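Local structure of flavohemoglobin (6O0A) at residues Val102-Gly110 against Gly205-Arg213; Pro113-Phe124 against Thr144-Ile155. The protein binds heme and FAD and, as a flavohemoglobin required for nitric oxide resistance, probably oxidises nitric oxide to nitrate using electrons from NAD(P)H. All blocks are in the same frame, centred on the assembly; numbering follows the deposited sequence.

Overall arrangement
The two contacts lie with their centres about 20 Å apart and meet at the heme. Contact 1 joins the end of helix 96-108, which carries the iron ligand His106, to strand 207-213 of the antiparallel FAD-binding sheet, close to the centre of the chain. Contact 2 is internal to the globin part and pairs helix 115-131 with helix 137-163. Along the chain, both segments of contact 2 fall between those of contact 1, and helix 115-131 follows directly on helix 96-108. The contacts touch through His106, Tyr116 and Leu154. Contact 2 thus builds part of the heme pocket, while contact 1 brings that pocket against the flavin domain, consistent with electron transfer from FAD to heme.

Contact 1 (Val102-Gly110 against Gly205-Arg213). With HEM (protoporphyrin IX containing Fe), chain C.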
loop_
_atom_site.group_PDB
_atom_site.type_symbol
_atom_site.label_atom_id
_atom_site.label_comp_id
_atom_site.label_asym_id
_atom_site.label_seq_id
_atom_site.Cartn_x
_atom_site.Cartn_y
_atom_site.Cartn_z
ATOM N N VAL A 102 -3.726 6.117 -3.459
ATOM C CA VAL A 102 -3.496 7.180 -2.488
ATOM C C VAL A 102 -4.728 7.394 -1.618
ATOM O O VAL A 102 -4.619 7.541 -0.395
ATOM C CB VAL A 102 -3.081 8.479 -3.202
ATOM C CG1 VAL A 102 -2.958 9.600 -2.189
ATOM C CG2 VAL A 102 -1.747 8.279 -3.925
ATOM N N ALA A 103 -5.916 7.418 -2.231
ATOM C CA ALA A 103 -7.142 7.639 -1.467
ATOM C C ALA A 103 -7.340 6.561 -0.406
ATOM O O ALA A 103 -7.758 6.856 0.721
ATOM C CB ALA A 103 -8.348 7.675 -2.404
ATOM N N ASN A 104 -7.070 5.301 -0.755
ATOM C CA ASN A 104 -7.239 4.225 0.216
ATOM C C ASN A 104 -6.256 4.362 1.370
ATOM O O ASN A 104 -6.622 4.139 2.531
ATOM C CB ASN A 104 -7.086 2.867 -0.470
ATOM C CG ASN A 104 -8.393 2.381 -1.103
ATOM O OD1 ASN A 104 -9.171 1.647 -0.481
ATOM N ND2 ASN A 104 -8.632 2.781 -2.360
ATOM N N LYS A 105 -5.005 4.733 1.077
ATOM C CA LYS A 105 -4.036 4.980 2.145
ATOM C C LYS A 105 -4.491 6.127 3.038
ATOM O O LYS A 105 -4.458 6.026 4.270
ATOM C CB LYS A 105 -2.660 5.276 1.549
ATOM C CG LYS A 105 -1.546 5.425 2.582
ATOM C CD LYS A 105 -1.310 4.117 3.309
ATOM C CE LYS A 105 -0.717 3.054 2.382
ATOM N NZ LYS A 105 0.746 3.256 2.179
ATOM N N HIS A 106 -4.913 7.235 2.425
ATOM C CA HIS A 106 -5.412 8.382 3.181
ATOM C C HIS A 106 -6.569 8.000 4.086
ATOM O O HIS A 106 -6.652 8.453 5.234
ATOM C CB HIS A 106 -5.870 9.467 2.218
ATOM C CG HIS A 106 -4.754 10.260 1.643
ATOM N ND1 HIS A 106 -4.948 11.191 0.648
ATOM C CD2 HIS A 106 -3.432 10.270 1.925
ATOM C CE1 HIS A 106 -3.790 11.748 0.342
ATOM N NE2 HIS A 106 -2.855 11.192 1.093
ATOM N N ALA A 107 -7.514 7.226 3.558
ATOM C CA ALA A 107 -8.664 6.806 4.351
ATOM C C ALA A 107 -8.228 5.927 5.516
ATOM O O ALA A 107 -8.710 6.094 6.642
ATOM C CB ALA A 107 -9.678 6.079 3.464
ATOM N N SER A 108 -7.296 5.002 5.265
ATOM C CA SER A 108 -6.720 4.195 6.334
ATOM C C SER A 108 -6.196 5.065 7.463
ATOM O O SER A 108 -6.383 4.753 8.646
ATOM C CB SER A 108 -5.583 3.340 5.771
ATOM O OG SER A 108 -5.074 2.460 6.743
ATOM N N LEU A 109 -5.530 6.166 7.113
ATOM C CA LEU A 109 -4.954 7.107 8.070
ATOM C C LEU A 109 -5.962 8.137 8.573
ATOM O O LEU A 109 -5.623 8.966 9.435
ATOM C CB LEU A 109 -3.744 7.793 7.415
ATOM C CG LEU A 109 -2.631 6.809 7.036
ATOM C CD1 LEU A 109 -1.652 7.406 6.026
ATOM C CD2 LEU A 109 -1.922 6.308 8.272
ATOM N N GLY A 110 -7.194 8.103 8.072
ATOM C CA GLY A 110 -8.237 8.976 8.583
ATOM C C GLY A 110 -8.137 10.410 8.120
ATOM O O GLY A 110 -8.656 11.306 8.791
ATOM N N GLY A 205 -7.358 -9.079 0.474
ATOM C CA GLY A 205 -6.350 -8.188 -0.063
ATOM C C GLY A 205 -6.275 -6.853 0.649
ATOM O O GLY A 205 -5.271 -6.136 0.498
ATOM N N GLN A 206 -7.289 -6.499 1.428
ATOM C CA GLN A 206 -7.228 -5.200 2.083
ATOM C C GLN A 206 -6.312 -5.246 3.301
ATOM O O GLN A 206 -5.934 -6.308 3.812
ATOM C CB GLN A 206 -8.626 -4.724 2.472
ATOM C CG GLN A 206 -9.505 -4.382 1.259
ATOM C CD GLN A 206 -10.790 -3.692 1.652
ATOM O OE1 GLN A 206 -11.472 -4.115 2.583
ATOM N NE2 GLN A 206 -11.123 -2.615 0.949
ATOM N N TYR A 207 -5.951 -4.051 3.768
ATOM C CA TYR A 207 -5.048 -3.863 4.886
ATOM C C TYR A 207 -5.701 -2.954 5.915
ATOM O O TYR A 207 -6.703 -2.291 5.640
ATOM C CB TYR A 207 -3.722 -3.252 4.426
ATOM C CG TYR A 207 -3.877 -1.910 3.724
ATOM C CD1 TYR A 207 -3.948 -0.723 4.447
ATOM C CD2 TYR A 207 -3.941 -1.828 2.340
ATOM C CE1 TYR A 207 -4.070 0.498 3.795
ATOM C CE2 TYR A 207 -4.064 -0.622 1.698
ATOM C CZ TYR A 207 -4.132 0.538 2.432
ATOM O OH TYR A 207 -4.251 1.737 1.767
ATOM N N ILE A 208 -5.110 -2.926 7.107
ATOM C CA ILE A 208 -5.476 -1.959 8.130
ATOM C C ILE A 208 -4.214 -1.199 8.506
ATOM O O ILE A 208 -3.094 -1.665 8.298
ATOM C CB ILE A 208 -6.125 -2.615 9.379
ATOM C CG1 ILE A 208 -5.357 -3.858 9.858
ATOM C CG2 ILE A 208 -7.577 -3.047 9.081
ATOM C CD1 ILE A 208 -4.039 -3.608 10.567
ATOM N N SER A 209 -4.405 -0.019 9.070
ATOM C CA SER A 209 -3.339 0.674 9.777
ATOM C C SER A 209 -3.498 0.400 11.267
ATOM O O SER A 209 -4.594 0.569 11.817
ATOM C CB SER A 209 -3.372 2.188 9.514
ATOM O OG SER A 209 -3.010 2.515 8.179
ATOM N N ILE A 210 -2.426 -0.063 11.900
ATOM C CA ILE A 210 -2.392 -0.289 13.337
ATOM C C ILE A 210 -1.438 0.730 13.949
ATOM O O ILE A 210 -0.421 1.096 13.336
ATOM C CB ILE A 210 -1.990 -1.743 13.672
ATOM C CG1 ILE A 210 -2.119 -1.992 15.174
ATOM C CG2 ILE A 210 -0.594 -2.062 13.168
ATOM C CD1 ILE A 210 -2.214 -3.452 15.528
ATOM N N TYR A 211 -1.781 1.192 15.155
ATOM C CA TYR A 211 -1.136 2.326 15.808
ATOM C C TYR A 211 -0.499 1.892 17.119
ATOM O O TYR A 211 -1.138 1.218 17.930
ATOM C CB TYR A 211 -2.157 3.442 16.087
ATOM C CG TYR A 211 -2.711 4.089 14.840
ATOM C CD1 TYR A 211 -3.598 3.403 14.005
ATOM C CD2 TYR A 211 -2.337 5.374 14.486
ATOM C CE1 TYR A 211 -4.096 3.994 12.851
ATOM C CE2 TYR A 211 -2.841 5.981 13.346
ATOM C CZ TYR A 211 -3.718 5.277 12.527
ATOM O OH TYR A 211 -4.201 5.871 11.383
ATOM N N ALA A 212 0.742 2.318 17.341
ATOM C CA ALA A 212 1.353 2.205 18.661
ATOM C C ALA A 212 2.301 3.379 18.851
ATOM O O ALA A 212 2.644 4.089 17.902
ATOM C CB ALA A 212 2.087 0.875 18.835
ATOM N N ARG A 213 2.737 3.578 20.086
ATOM C CA ARG A 213 3.635 4.692 20.350
ATOM C C ARG A 213 5.087 4.255 20.244
ATOM O O ARG A 213 5.445 3.122 20.596
ATOM C CB ARG A 213 3.354 5.313 21.719
ATOM C CG ARG A 213 2.010 6.015 21.713
ATOM C CD ARG A 213 1.776 6.994 22.828
ATOM N NE ARG A 213 0.410 7.475 22.667
ATOM C CZ ARG A 213 0.081 8.603 22.043
ATOM N NH1 ARG A 213 1.016 9.406 21.561
ATOM N NH2 ARG A 213 -1.195 8.933 21.917
HETATM C CHA HEM C . 0.905 9.201 1.625
HETATM C CHB HEM C . -0.048 12.165 -2.131
HETATM C CHC HEM C . -2.342 15.213 0.867
HETATM C CHD HEM C . -0.819 12.598 4.658
HETATM C C1A HEM C . 0.826 9.725 0.346
HETATM C C2A HEM C . 1.347 9.118 -0.859
HETATM C C3A HEM C . 1.080 9.929 -1.889
HETATM C C4A HEM C . 0.394 11.098 -1.377
HETATM C CMA HEM C . 1.445 9.701 -3.371
HETATM C CAA HEM C . 2.055 7.748 -0.925
HETATM C CBA HEM C . 0.935 6.732 -1.139
HETATM C CGA HEM C . 1.502 5.333 -1.136
HETATM O O1A HEM C . 2.252 4.987 -0.188
HETATM O O2A HEM C . 1.204 4.561 -2.078
HETATM C C1B HEM C . -0.761 13.248 -1.655
HETATM C C2B HEM C . -1.262 14.356 -2.446
HETATM C C3B HEM C . -1.885 15.213 -1.613
HETATM C C4B HEM C . -1.813 14.655 -0.275
HETATM C CMB HEM C . -1.046 14.469 -3.969
HETATM C CAB HEM C . -2.605 16.546 -1.934
HETATM C CBB HEM C . -2.986 16.935 -3.162
HETATM C C1C HEM C . -2.090 14.784 2.153
HETATM C C2C HEM C . -2.489 15.474 3.354
HETATM C C3C HEM C . -2.075 14.756 4.414
HETATM C C4C HEM C . -1.383 13.594 3.899
HETATM C CMC HEM C . -3.289 16.795 3.333
HETATM C CAC HEM C . -2.203 15.046 5.934
HETATM C CBC HEM C . -2.274 16.297 6.428
HETATM C C1D HEM C . -0.231 11.458 4.151
HETATM C C2D HEM C . 0.347 10.403 4.964
HETATM C C3D HEM C . 0.832 9.473 4.145
HETATM C C4D HEM C . 0.575 9.887 2.776
HETATM C CMD HEM C . 0.387 10.413 6.510
HETATM C CAD HEM C . 1.542 8.174 4.587
HETATM C CBD HEM C . 3.025 8.316 4.256
HETATM C CGD HEM C . 3.751 9.138 5.297
HETATM O O1D HEM C . 3.589 8.870 6.518
HETATM O O2D HEM C . 4.520 10.058 4.903
HETATM N NA HEM C . 0.251 10.936 -0.009
HETATM N NB HEM C . -1.113 13.465 -0.342
HETATM N NC HEM C . -1.420 13.630 2.515
HETATM N ND HEM C . -0.086 11.107 2.824
HETATM FE FE HEM C . -0.834 12.156 1.212
HETATM O O HOH W 1 -6.767 0.552 6.195
HETATM O O HOH W 2 -6.950 6.132 11.394
HETATM O O HOH W 3 -3.422 8.321 11.000
#
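A very short hydrogen bond joins two serine hydroxyls at the buried interface of globin part and FAD-binding domain: Ser209 OG donates to Ser108 OG at 2.5 Å and is also hydrogen-bonded to Gln223 NE2. Ser108 OG, anti to its own nitrogen (chi1 -175°), lies at the edge of the Tyr207 ring and donates in turn to a water held by the carbonyl of Tyr207. The Tyr207 ring points its hydroxyl end at the helix flank by Asn104 and Lys105, its OH 3.8 Å from Lys105 CE, where the two side chains cross at about a right angle. Lys105, bent along its chain, carries NZ to a weak 3.3 Å bond with heme O1A; both Lys105 and Tyr207 also touch FAD. Tyr211 OH comes 3.6 Å from Leu109 CA and is linked by one water to Ser108 O and by another to Leu109 O. On the helix side turned from the strand, His106, the proximal ligand, binds the iron through NE2 at 2.2 Å, with ND1 hydrogen-bonded to Glu158. Helix 96-108, the F helix as in other globins, ends in a Schellman motif at Gly110 and lies between heme and strand 207-213, whose antiparallel neighbour is strand 219-225; helix 137-163 packs on Ala103, Asn104 and Ala107.

Contact 2 (Pro113-Phe124 against Thr144-Ile155); sequences PDEYDTVYKYLF and TEVYWLLARALI. With HEM (protoporphyrin IX containing Fe), chain C.
Tyr116 inserts its ring between Ile155, Ala151 and the heme, a knob in the hole formed by Tyr147, Ala151, Leu154 and Ile155. Its CB lies 3.8 Å from Tyr147 OH and 4.0 Å from Trp148 CZ3; CG meets Ile155 CD1 and Ala151 CB. Beyond it, CD1 and CE1 run along Ile155, with CE1 3.4 Å from CG1, whereas CD2 meets Ala151 CB and CE2 meets heme CAB at 3.5 Å. CZ approaches Ile155 CG1 and Leu154 CB, and at the tip OH rests on Leu154 CB and is hydrogen-bonded to Glu158 OE1.

The reciprocal knob is Tyr147, set among Val119, Tyr120, Leu123 and Phe124. With CG anti to the nitrogen (chi1 179°), its OH donates to Tyr116 O at 2.7 Å, on a lone pair in the carbonyl plane; the same oxygen still accepts the helical bond from Tyr120 N. Tyr120 turns its edge to the face of Tyr147, planes at 61°, and Trp148 NE1 lies over a face of the Tyr120 ring, completing an aromatic cluster. Tyr120 OH stands 2.6 Å from Thr144 OG1, which is also hydrogen-bonded to Val140 O.

Helices 115-131 and 137-163, as in other globins the antiparallel G-H pair (segments at 157°), line part of the heme pocket through Val119 and Leu150. Helix 96-108 meets Tyr116 and Leu154; helices 25-53 and 75-89 pack against Val119, Leu123, Val146 and Leu150.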
loop_
_atom_site.group_PDB
_atom_site.type_symbol
_atom_site.label_atom_id
_atom_site.label_comp_id
_atom_site.label_asym_id
_atom_site.label_seq_id
_atom_site.Cartn_x
_atom_site.Cartn_y
_atom_site.Cartn_z
ATOM N N PRO A 113 -10.717 16.288 4.946
ATOM C CA PRO A 113 -10.522 17.183 3.793
ATOM C C PRO A 113 -9.888 18.521 4.136
ATOM O O PRO A 113 -9.164 19.082 3.298
ATOM C CB PRO A 113 -11.943 17.369 3.243
ATOM C CG PRO A 113 -12.716 16.235 3.745
ATOM C CD PRO A 113 -12.112 15.820 5.059
ATOM N N ASP A 114 -10.117 19.056 5.337
ATOM C CA ASP A 114 -9.546 20.354 5.692
ATOM C C ASP A 114 -8.027 20.348 5.666
ATOM O O ASP A 114 -7.413 21.410 5.491
ATOM C CB ASP A 114 -10.026 20.787 7.082
ATOM C CG ASP A 114 -11.462 21.265 7.082
ATOM O OD1 ASP A 114 -12.064 21.357 5.990
ATOM O OD2 ASP A 114 -11.989 21.545 8.180
ATOM N N GLU A 115 -7.398 19.181 5.843
ATOM C CA GLU A 115 -5.942 19.179 5.893
ATOM C C GLU A 115 -5.301 19.393 4.528
ATOM O O GLU A 115 -4.094 19.644 4.467
ATOM C CB GLU A 115 -5.425 17.888 6.528
ATOM C CG GLU A 115 -5.933 17.667 7.956
ATOM C CD GLU A 115 -5.340 18.633 8.979
ATOM O OE1 GLU A 115 -4.584 19.563 8.606
ATOM O OE2 GLU A 115 -5.628 18.452 10.180
ATOM N N TYR A 116 -6.062 19.312 3.434
ATOM C CA TYR A 116 -5.468 19.651 2.148
ATOM C C TYR A 116 -5.098 21.124 2.099
ATOM O O TYR A 116 -4.162 21.502 1.390
ATOM C CB TYR A 116 -6.414 19.281 1.009
ATOM C CG TYR A 116 -6.456 17.780 0.760
ATOM C CD1 TYR A 116 -7.327 16.964 1.468
ATOM C CD2 TYR A 116 -5.611 17.191 -0.170
ATOM C CE1 TYR A 116 -7.370 15.588 1.241
ATOM C CE2 TYR A 116 -5.641 15.831 -0.407
ATOM C CZ TYR A 116 -6.524 15.036 0.304
ATOM O OH TYR A 116 -6.552 13.683 0.071
ATOM N N ASP A 117 -5.810 21.965 2.858
ATOM C CA ASP A 117 -5.425 23.371 2.983
ATOM C C ASP A 117 -4.091 23.512 3.710
ATOM O O ASP A 117 -3.273 24.377 3.368
ATOM C CB ASP A 117 -6.500 24.150 3.739
ATOM C CG ASP A 117 -7.824 24.213 2.993
ATOM O OD1 ASP A 117 -7.819 24.341 1.753
ATOM O OD2 ASP A 117 -8.879 24.154 3.659
ATOM N N THR A 118 -3.869 22.677 4.728
ATOM C CA THR A 118 -2.605 22.684 5.463
ATOM C C THR A 118 -1.437 22.339 4.552
ATOM O O THR A 118 -0.419 23.041 4.527
ATOM C CB THR A 118 -2.682 21.687 6.618
ATOM O OG1 THR A 118 -3.870 21.938 7.384
ATOM C CG2 THR A 118 -1.446 21.813 7.506
ATOM N N VAL A 119 -1.564 21.248 3.798
ATOM C CA VAL A 119 -0.491 20.847 2.902
ATOM C C VAL A 119 -0.269 21.901 1.829
ATOM O O VAL A 119 0.878 22.220 1.496
ATOM C CB VAL A 119 -0.779 19.452 2.319
ATOM C CG1 VAL A 119 0.011 19.210 1.041
ATOM C CG2 VAL A 119 -0.395 18.427 3.366
ATOM N N TYR A 120 -1.347 22.498 1.310
ATOM C CA TYR A 120 -1.165 23.557 0.321
ATOM C C TYR A 120 -0.304 24.683 0.890
ATOM O O TYR A 120 0.650 25.136 0.249
ATOM C CB TYR A 120 -2.508 24.119 -0.155
ATOM C CG TYR A 120 -2.254 25.265 -1.121
ATOM C CD1 TYR A 120 -1.937 25.016 -2.448
ATOM C CD2 TYR A 120 -2.245 26.586 -0.682
ATOM C CE1 TYR A 120 -1.661 26.054 -3.333
ATOM C CE2 TYR A 120 -1.963 27.631 -1.553
ATOM C CZ TYR A 120 -1.668 27.360 -2.876
ATOM O OH TYR A 120 -1.390 28.405 -3.737
ATOM N N LYS A 121 -0.631 25.134 2.097
ATOM C CA LYS A 121 0.073 26.263 2.697
ATOM C C LYS A 121 1.567 25.989 2.815
ATOM O O LYS A 121 2.397 26.782 2.355
ATOM C CB LYS A 121 -0.526 26.561 4.070
ATOM C CG LYS A 121 0.227 27.633 4.804
ATOM C CD LYS A 121 -0.384 27.934 6.149
ATOM C CE LYS A 121 0.379 29.083 6.807
ATOM N NZ LYS A 121 -0.268 29.527 8.071
ATOM N N TYR A 122 1.936 24.867 3.432
ATOM C CA TYR A 122 3.354 24.618 3.677
ATOM C C TYR A 122 4.077 24.145 2.429
ATOM O O TYR A 122 5.253 24.480 2.247
ATOM C CB TYR A 122 3.517 23.634 4.841
ATOM C CG TYR A 122 2.991 24.304 6.084
ATOM C CD1 TYR A 122 3.679 25.371 6.641
ATOM C CD2 TYR A 122 1.757 23.965 6.613
ATOM C CE1 TYR A 122 3.182 26.042 7.737
ATOM C CE2 TYR A 122 1.252 24.632 7.707
ATOM C CZ TYR A 122 1.973 25.666 8.262
ATOM O OH TYR A 122 1.478 26.354 9.345
ATOM N N LEU A 123 3.405 23.405 1.548
ATOM C CA LEU A 123 4.061 23.003 0.310
ATOM C C LEU A 123 4.386 24.221 -0.541
ATOM O O LEU A 123 5.509 24.370 -1.035
ATOM C CB LEU A 123 3.187 22.014 -0.471
ATOM C CG LEU A 123 3.778 21.578 -1.805
ATOM C CD1 LEU A 123 5.137 20.924 -1.570
ATOM C CD2 LEU A 123 2.838 20.586 -2.478
ATOM N N PHE A 124 3.416 25.115 -0.723
ATOM C CA PHE A 124 3.668 26.243 -1.600
ATOM C C PHE A 124 4.539 27.294 -0.936
ATOM O O PHE A 124 5.256 28.011 -1.642
ATOM C CB PHE A 124 2.333 26.793 -2.110
ATOM C CG PHE A 124 1.836 26.041 -3.322
ATOM C CD1 PHE A 124 1.389 24.731 -3.199
ATOM C CD2 PHE A 124 1.886 26.614 -4.588
ATOM C CE1 PHE A 124 0.966 24.008 -4.317
ATOM C CE2 PHE A 124 1.463 25.896 -5.712
ATOM C CZ PHE A 124 1.001 24.599 -5.572
ATOM N N THR A 144 -0.888 25.926 -8.427
ATOM C CA THR A 144 -2.016 25.894 -7.503
ATOM C C THR A 144 -3.232 25.219 -8.136
ATOM O O THR A 144 -3.920 24.425 -7.483
ATOM C CB THR A 144 -2.333 27.318 -7.048
ATOM O OG1 THR A 144 -1.212 27.817 -6.306
ATOM C CG2 THR A 144 -3.590 27.362 -6.187
ATOM N N GLU A 145 -3.512 25.520 -9.410
ATOM C CA GLU A 145 -4.616 24.855 -10.090
ATOM C C GLU A 145 -4.398 23.346 -10.132
ATOM O O GLU A 145 -5.322 22.572 -9.852
ATOM C CB GLU A 145 -4.781 25.405 -11.504
ATOM C CG GLU A 145 -6.032 24.844 -12.178
ATOM C CD GLU A 145 -6.244 25.352 -13.593
ATOM O OE1 GLU A 145 -5.633 26.376 -13.972
ATOM O OE2 GLU A 145 -7.028 24.713 -14.327
ATOM N N VAL A 146 -3.178 22.919 -10.477
ATOM C CA VAL A 146 -2.832 21.499 -10.493
ATOM C C VAL A 146 -3.059 20.885 -9.117
ATOM O O VAL A 146 -3.697 19.835 -8.988
ATOM C CB VAL A 146 -1.373 21.309 -10.957
ATOM C CG1 VAL A 146 -0.933 19.843 -10.834
ATOM C CG2 VAL A 146 -1.199 21.793 -12.383
ATOM N N TYR A 147 -2.568 21.550 -8.065
ATOM C CA TYR A 147 -2.751 21.028 -6.715
ATOM C C TYR A 147 -4.228 20.813 -6.398
ATOM O O TYR A 147 -4.613 19.767 -5.870
ATOM C CB TYR A 147 -2.127 21.965 -5.673
ATOM C CG TYR A 147 -2.332 21.448 -4.251
ATOM C CD1 TYR A 147 -3.478 21.767 -3.515
ATOM C CD2 TYR A 147 -1.397 20.605 -3.663
ATOM C CE1 TYR A 147 -3.675 21.270 -2.218
ATOM C CE2 TYR A 147 -1.583 20.107 -2.367
ATOM C CZ TYR A 147 -2.727 20.438 -1.661
ATOM O OH TYR A 147 -2.903 19.934 -0.380
ATOM N N TRP A 148 -5.069 21.813 -6.663
ATOM C CA TRP A 148 -6.452 21.701 -6.214
ATOM C C TRP A 148 -7.269 20.740 -7.069
ATOM O O TRP A 148 -8.216 20.129 -6.563
ATOM C CB TRP A 148 -7.100 23.090 -6.139
ATOM C CG TRP A 148 -6.619 23.787 -4.893
ATOM C CD1 TRP A 148 -5.841 24.904 -4.814
ATOM C CD2 TRP A 148 -6.820 23.344 -3.542
ATOM N NE1 TRP A 148 -5.573 25.204 -3.497
ATOM C CE2 TRP A 148 -6.163 24.260 -2.698
ATOM C CE3 TRP A 148 -7.511 22.270 -2.965
ATOM C CZ2 TRP A 148 -6.174 24.133 -1.307
ATOM C CZ3 TRP A 148 -7.520 22.148 -1.587
ATOM C CH2 TRP A 148 -6.854 23.070 -0.776
ATOM N N LEU A 149 -6.918 20.573 -8.345
ATOM C CA LEU A 149 -7.552 19.523 -9.137
ATOM C C LEU A 149 -7.320 18.164 -8.502
ATOM O O LEU A 149 -8.244 17.347 -8.395
ATOM C CB LEU A 149 -6.999 19.527 -10.559
ATOM C CG LEU A 149 -7.511 20.593 -11.517
ATOM C CD1 LEU A 149 -6.719 20.531 -12.804
ATOM C CD2 LEU A 149 -8.985 20.358 -11.777
ATOM N N LEU A 150 -6.082 17.910 -8.085
ATOM C CA LEU A 150 -5.726 16.634 -7.477
ATOM C C LEU A 150 -6.348 16.495 -6.092
ATOM O O LEU A 150 -6.922 15.453 -5.760
ATOM C CB LEU A 150 -4.205 16.529 -7.419
ATOM C CG LEU A 150 -3.461 15.327 -6.843
ATOM C CD1 LEU A 150 -3.944 14.052 -7.479
ATOM C CD2 LEU A 150 -1.990 15.528 -7.124
ATOM N N ALA A 151 -6.250 17.540 -5.270
ATOM C CA ALA A 151 -6.852 17.494 -3.940
ATOM C C ALA A 151 -8.350 17.227 -4.013
ATOM O O ALA A 151 -8.883 16.423 -3.240
ATOM C CB ALA A 151 -6.581 18.802 -3.198
ATOM N N ARG A 152 -9.051 17.896 -4.931
ATOM C CA ARG A 152 -10.494 17.699 -5.026
ATOM C C ARG A 152 -10.823 16.267 -5.441
ATOM O O ARG A 152 -11.768 15.666 -4.918
ATOM C CB ARG A 152 -11.115 18.704 -6.006
ATOM C CG ARG A 152 -11.088 20.149 -5.502
ATOM C CD ARG A 152 -11.864 21.083 -6.423
ATOM N NE ARG A 152 -11.302 22.432 -6.462
ATOM C CZ ARG A 152 -10.658 22.943 -7.508
ATOM N NH1 ARG A 152 -10.186 24.183 -7.456
ATOM N NH2 ARG A 152 -10.492 22.221 -8.610
ATOM N N ALA A 153 -10.050 15.709 -6.380
ATOM C CA ALA A 153 -10.267 14.329 -6.810
ATOM C C ALA A 153 -10.071 13.356 -5.649
ATOM O O ALA A 153 -10.891 12.457 -5.433
ATOM C CB ALA A 153 -9.321 13.994 -7.962
ATOM N N LEU A 154 -8.993 13.532 -4.885
ATOM C CA LEU A 154 -8.727 12.656 -3.743
ATOM C C LEU A 154 -9.791 12.804 -2.662
ATOM O O LEU A 154 -10.263 11.805 -2.105
ATOM C CB LEU A 154 -7.344 12.958 -3.168
ATOM C CG LEU A 154 -6.151 12.524 -4.019
ATOM C CD1 LEU A 154 -4.845 13.045 -3.417
ATOM C CD2 LEU A 154 -6.141 10.994 -4.153
ATOM N N ILE A 155 -10.179 14.043 -2.351
ATOM C CA ILE A 155 -11.221 14.284 -1.355
ATOM C C ILE A 155 -12.514 13.569 -1.739
ATOM O O ILE A 155 -13.173 12.941 -0.895
ATOM C CB ILE A 155 -11.430 15.805 -1.182
ATOM C CG1 ILE A 155 -10.278 16.395 -0.368
ATOM C CG2 ILE A 155 -12.780 16.105 -0.547
ATOM C CD1 ILE A 155 -10.133 17.909 -0.498
HETATM C CHA HEM C . 0.905 9.201 1.625
HETATM C CHB HEM C . -0.048 12.165 -2.131
HETATM C CHC HEM C . -2.342 15.213 0.867
HETATM C CHD HEM C . -0.819 12.598 4.658
HETATM C C1A HEM C . 0.826 9.725 0.346
HETATM C C2A HEM C . 1.347 9.118 -0.859
HETATM C C3A HEM C . 1.080 9.929 -1.889
HETATM C C4A HEM C . 0.394 11.098 -1.377
HETATM C CMA HEM C . 1.445 9.701 -3.371
HETATM C CAA HEM C . 2.055 7.748 -0.925
HETATM C CBA HEM C . 0.935 6.732 -1.139
HETATM C CGA HEM C . 1.502 5.333 -1.136
HETATM O O1A HEM C . 2.252 4.987 -0.188
HETATM O O2A HEM C . 1.204 4.561 -2.078
HETATM C C1B HEM C . -0.761 13.248 -1.655
HETATM C C2B HEM C . -1.262 14.356 -2.446
HETATM C C3B HEM C . -1.885 15.213 -1.613
HETATM C C4B HEM C . -1.813 14.655 -0.275
HETATM C CMB HEM C . -1.046 14.469 -3.969
HETATM C CAB HEM C . -2.605 16.546 -1.934
HETATM C CBB HEM C . -2.986 16.935 -3.162
HETATM C C1C HEM C . -2.090 14.784 2.153
HETATM C C2C HEM C . -2.489 15.474 3.354
HETATM C C3C HEM C . -2.075 14.756 4.414
HETATM C C4C HEM C . -1.383 13.594 3.899
HETATM C CMC HEM C . -3.289 16.795 3.333
HETATM C CAC HEM C . -2.203 15.046 5.934
HETATM C CBC HEM C . -2.274 16.297 6.428
HETATM C C1D HEM C . -0.231 11.458 4.151
HETATM C C2D HEM C . 0.347 10.403 4.964
HETATM C C3D HEM C . 0.832 9.473 4.145
HETATM C C4D HEM C . 0.575 9.887 2.776
HETATM C CMD HEM C . 0.387 10.413 6.510
HETATM C CAD HEM C . 1.542 8.174 4.587
HETATM C CBD HEM C . 3.025 8.316 4.256
HETATM C CGD HEM C . 3.751 9.138 5.297
HETATM O O1D HEM C . 3.589 8.870 6.518
HETATM O O2D HEM C . 4.520 10.058 4.903
HETATM N NA HEM C . 0.251 10.936 -0.009
HETATM N NB HEM C . -1.113 13.465 -0.342
HETATM N NC HEM C . -1.420 13.630 2.515
HETATM N ND HEM C . -0.086 11.107 2.824
HETATM FE FE HEM C . -0.834 12.156 1.212
#